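Local structure of interferon gamma (Paralichthys olivaceus, 6F1E) at the interface of chains A and B. The protein is a secreted type II interferon that, as a homodimer, binds the interferon gamma receptor 1 and activates macrophages and neutrophils. Numbering follows the deposited sequence. Chains: chain A/B, Interferon gamma.

Contact 1: the interface of chains A and B. Residues chain A 40, 43, 46-47; chain B 42, 46, 114.
Near the two-fold axis of the interferon gamma homodimer, the start of helix 41-64 of chain A meets helices 41-65 and 109-121 of chain B, with A:Thr43 packed on B:Leu114 and A:Arg40 facing B:Glu42. The methyl CG2 of A:Thr43 does the touching: it stands anti to the backbone N, which turns it across the dimer boundary into the fork of the leucine, 3.5 Å from CD2 of B:Leu114 and 3.7 Å from CD1 of the same residue. The hydroxyl OG1 lies on the other branch, beside its own backbone N (chi1 -38°). B:Leu114 presents both methyls to this single methyl, and the two side chains meet at a slant. A:Phe47 adds its CB at the border, 4.4 Å from CD1 of B:Leu114, while its ring turns away from the leucine. Deeper toward the axis A:Leu46 and B:Leu46, the same residue in both copies, reach for each other tip to tip through their CD2 methyls, an apolar pairing whose modelled spacing is too close to be read literally. On the polar flank the guanidinium of A:Arg40 lies almost parallel to the carboxylate of B:Glu42, the planes 2° apart, with NH2 3.1 Å from OE1. This is a salt bridge, though the N-H does not point at the oxygen. CG of B:Glu42 lies over the rim of one guanidinium face; A:Arg40 is poorly ordered, and the close stacking is doubtful. In the fold, A:Arg40 belongs to the loop just before helix 41-64, which lies across the partner's helices 41-65 and 109-121, A:Leu46 pointing to its own copy at the axis.

Contact 2: the interface of chains A and B. Residues chain A 141-142, 145-146, 149; chain B 35, 48.
B:Glu35 and B:Met48 lie against one side of helix 139-149 of chain A. The carboxylate of B:Glu35 enters between A:Trp141 and A:Glu145. Its OE1 comes to the rim of the indole in the ring plane, 3.2 Å from CH2 and 3.4 Å from CZ3 of A:Trp141, with the carboxylate turned 79° from the ring. The aromatic C-H edge thus faces an acidic oxygen, a polar approach that may be mildly favourable. The other oxygen, OE2, stands 3.1 Å from OE2 of A:Glu145, the two carboxylate planes 62° apart. If both acids were charged they would be expected to repel; a shared proton could relieve this and may raise the pKa of one, but the coordinates show no hydrogen. Beside them the thioethers cross at about a right angle, the methyl CE of B:Met48 touching SD of A:Met142 at 3.7 Å. Farther out, A:Ala146 and A:Leu149 flank B:Met48, CD2 of A:Leu149 being 4.3 Å from its CG. B:Glu35 reaches in from a loop on an extended chain. In A:Glu145 the first torsion, with CG anti to the backbone N, sends CG toward B:Glu35, and the bend at chi2 (56°) turns the carboxylate beside the incoming acid. The site packs helix 139-149 of one subunit against the partner's helix 41-65 and the loop before it, helping to hold the intertwined homodimer together.

Contact 1: the interface of chains A and B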
# COMPACT_ATOMS: atom_id res chain seq x y z
N ARG A 40 9.16 -9.88 -10.25
CA ARG A 40 8.09 -10.51 -11.03
C ARG A 40 7.15 -9.54 -11.76
O ARG A 40 7.05 -8.36 -11.44
CB ARG A 40 7.22 -11.41 -10.13
CG ARG A 40 7.91 -12.65 -9.58
CD ARG A 40 7.09 -13.30 -8.48
NE ARG A 40 7.13 -12.52 -7.25
CZ ARG A 40 6.91 -12.98 -6.01
NH1 ARG A 40 6.60 -14.27 -5.80
NH2 ARG A 40 6.99 -12.15 -4.97
N THR A 43 4.67 -8.14 -9.36
CA THR A 43 5.19 -7.01 -8.57
C THR A 43 5.16 -5.70 -9.38
O THR A 43 4.78 -4.64 -8.87
CB THR A 43 6.65 -7.27 -8.15
OG1 THR A 43 6.81 -8.64 -7.83
CG2 THR A 43 7.03 -6.47 -6.95
N LEU A 46 1.72 -4.35 -9.97
CA LEU A 46 1.10 -3.85 -8.75
C LEU A 46 1.65 -2.47 -8.42
O LEU A 46 0.90 -1.51 -8.09
CB LEU A 46 1.35 -4.84 -7.61
CG LEU A 46 0.61 -4.58 -6.30
CD1 LEU A 46 -0.76 -3.94 -6.43
CD2 LEU A 46 0.47 -5.92 -5.61
N PHE A 47 2.98 -2.36 -8.51
CA PHE A 47 3.61 -1.11 -8.22
C PHE A 47 3.13 -0.06 -9.25
O PHE A 47 2.70 1.04 -8.85
CB PHE A 47 5.14 -1.26 -8.21
CG PHE A 47 5.84 0.02 -7.85
CD1 PHE A 47 5.81 0.48 -6.55
CD2 PHE A 47 6.44 0.82 -8.84
CE1 PHE A 47 6.40 1.69 -6.21
CE2 PHE A 47 7.02 2.02 -8.52
CZ PHE A 47 7.01 2.45 -7.19
N GLU B 42 0.83 -15.22 -4.83
CA GLU B 42 1.55 -13.97 -4.56
C GLU B 42 0.58 -12.88 -4.06
O GLU B 42 0.94 -12.04 -3.21
CB GLU B 42 2.32 -13.48 -5.81
CG GLU B 42 3.75 -13.00 -5.57
CD GLU B 42 3.93 -11.89 -4.51
OE1 GLU B 42 4.29 -10.74 -4.86
OE2 GLU B 42 3.79 -12.16 -3.29
N LEU B 46 1.10 -11.23 -0.10
CA LEU B 46 1.23 -9.81 0.04
C LEU B 46 0.15 -9.22 0.96
O LEU B 46 0.42 -8.39 1.83
CB LEU B 46 1.13 -9.18 -1.35
CG LEU B 46 1.64 -7.77 -1.54
CD1 LEU B 46 3.09 -7.61 -1.10
CD2 LEU B 46 1.51 -7.48 -3.02
N LEU B 114 7.97 -4.46 -0.93
CA LEU B 114 6.95 -3.93 -1.85
C LEU B 114 5.90 -3.05 -1.14
O LEU B 114 5.50 -2.01 -1.65
CB LEU B 114 6.25 -5.08 -2.55
CG LEU B 114 5.29 -4.68 -3.66
CD1 LEU B 114 5.98 -3.79 -4.66
CD2 LEU B 114 4.72 -5.93 -4.34

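Contact 2: the interface of chains A and B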
# COMPACT_ATOMS: atom_id res chain seq x y z
N TRP A 141 -6.74 -16.89 13.67
CA TRP A 141 -7.11 -17.25 12.33
C TRP A 141 -6.04 -16.66 11.42
O TRP A 141 -5.47 -17.39 10.57
CB TRP A 141 -8.52 -16.72 11.96
CG TRP A 141 -9.04 -17.38 10.72
CD1 TRP A 141 -9.84 -18.48 10.65
CD2 TRP A 141 -8.73 -17.04 9.36
NE1 TRP A 141 -10.07 -18.83 9.35
CE2 TRP A 141 -9.40 -17.96 8.54
CE3 TRP A 141 -7.95 -16.04 8.77
CZ2 TRP A 141 -9.32 -17.92 7.15
CZ3 TRP A 141 -7.88 -15.98 7.38
CH2 TRP A 141 -8.55 -16.92 6.59
N MET A 142 -5.76 -15.36 11.61
CA MET A 142 -4.88 -14.61 10.66
C MET A 142 -3.45 -15.06 10.75
O MET A 142 -2.84 -15.22 9.73
CB MET A 142 -4.94 -13.09 10.85
CG MET A 142 -6.22 -12.45 10.42
SD MET A 142 -6.50 -12.51 8.63
CE MET A 142 -7.95 -11.45 8.65
N GLU A 145 -3.34 -18.60 9.10
CA GLU A 145 -3.44 -18.46 7.64
C GLU A 145 -2.13 -17.94 7.03
O GLU A 145 -1.66 -18.43 5.99
CB GLU A 145 -4.59 -17.53 7.28
CG GLU A 145 -4.82 -17.34 5.79
CD GLU A 145 -5.04 -18.64 5.05
OE1 GLU A 145 -5.80 -19.50 5.58
OE2 GLU A 145 -4.46 -18.81 3.94
N ALA A 146 -1.56 -16.94 7.68
CA ALA A 146 -0.31 -16.38 7.27
C ALA A 146 0.73 -17.54 7.20
O ALA A 146 1.34 -17.76 6.14
CB ALA A 146 0.13 -15.28 8.25
N LEU A 149 0.03 -20.56 4.66
CA LEU A 149 0.31 -20.03 3.35
C LEU A 149 1.81 -19.94 3.09
O LEU A 149 2.28 -20.33 2.02
CB LEU A 149 -0.34 -18.66 3.21
CG LEU A 149 -0.41 -18.03 1.84
CD1 LEU A 149 -1.35 -18.82 0.94
CD2 LEU A 149 -0.86 -16.57 1.95
N GLU B 35 -9.82 -11.72 2.56
CA GLU B 35 -8.58 -12.28 2.03
C GLU B 35 -8.84 -12.52 0.54
O GLU B 35 -9.84 -13.14 0.22
CB GLU B 35 -8.16 -13.60 2.77
CG GLU B 35 -6.90 -14.31 2.20
CD GLU B 35 -6.34 -15.46 3.05
OE1 GLU B 35 -6.79 -15.63 4.20
OE2 GLU B 35 -5.43 -16.21 2.60
N MET B 48 -1.43 -10.82 3.24
CA MET B 48 -1.16 -11.25 4.63
C MET B 48 0.08 -10.59 5.22
O MET B 48 0.13 -10.34 6.43
CB MET B 48 -1.10 -12.78 4.72
CG MET B 48 -2.47 -13.39 4.44
SD MET B 48 -3.50 -13.31 5.91
CE MET B 48 -4.94 -12.54 5.24

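The centres of contact 1 and contact 2 are about 17 Å apart in the same dimer interface. Helix 41-65 of chain B serves both: its first turns take part in contact 1, and B:Met48, two residues beyond B:Leu46, belongs to contact 2. Chain A contributes the start of helix 41-64 to the first and helix 139-149, far along the sequence, to the second. Contact 1 brings the two equivalent helices together, with helix 109-121 of chain B, while contact 2 holds a late helix against the partner subunit. Each recurs with the chains exchanged, which fits the interlocked architecture of type II interferon dimers.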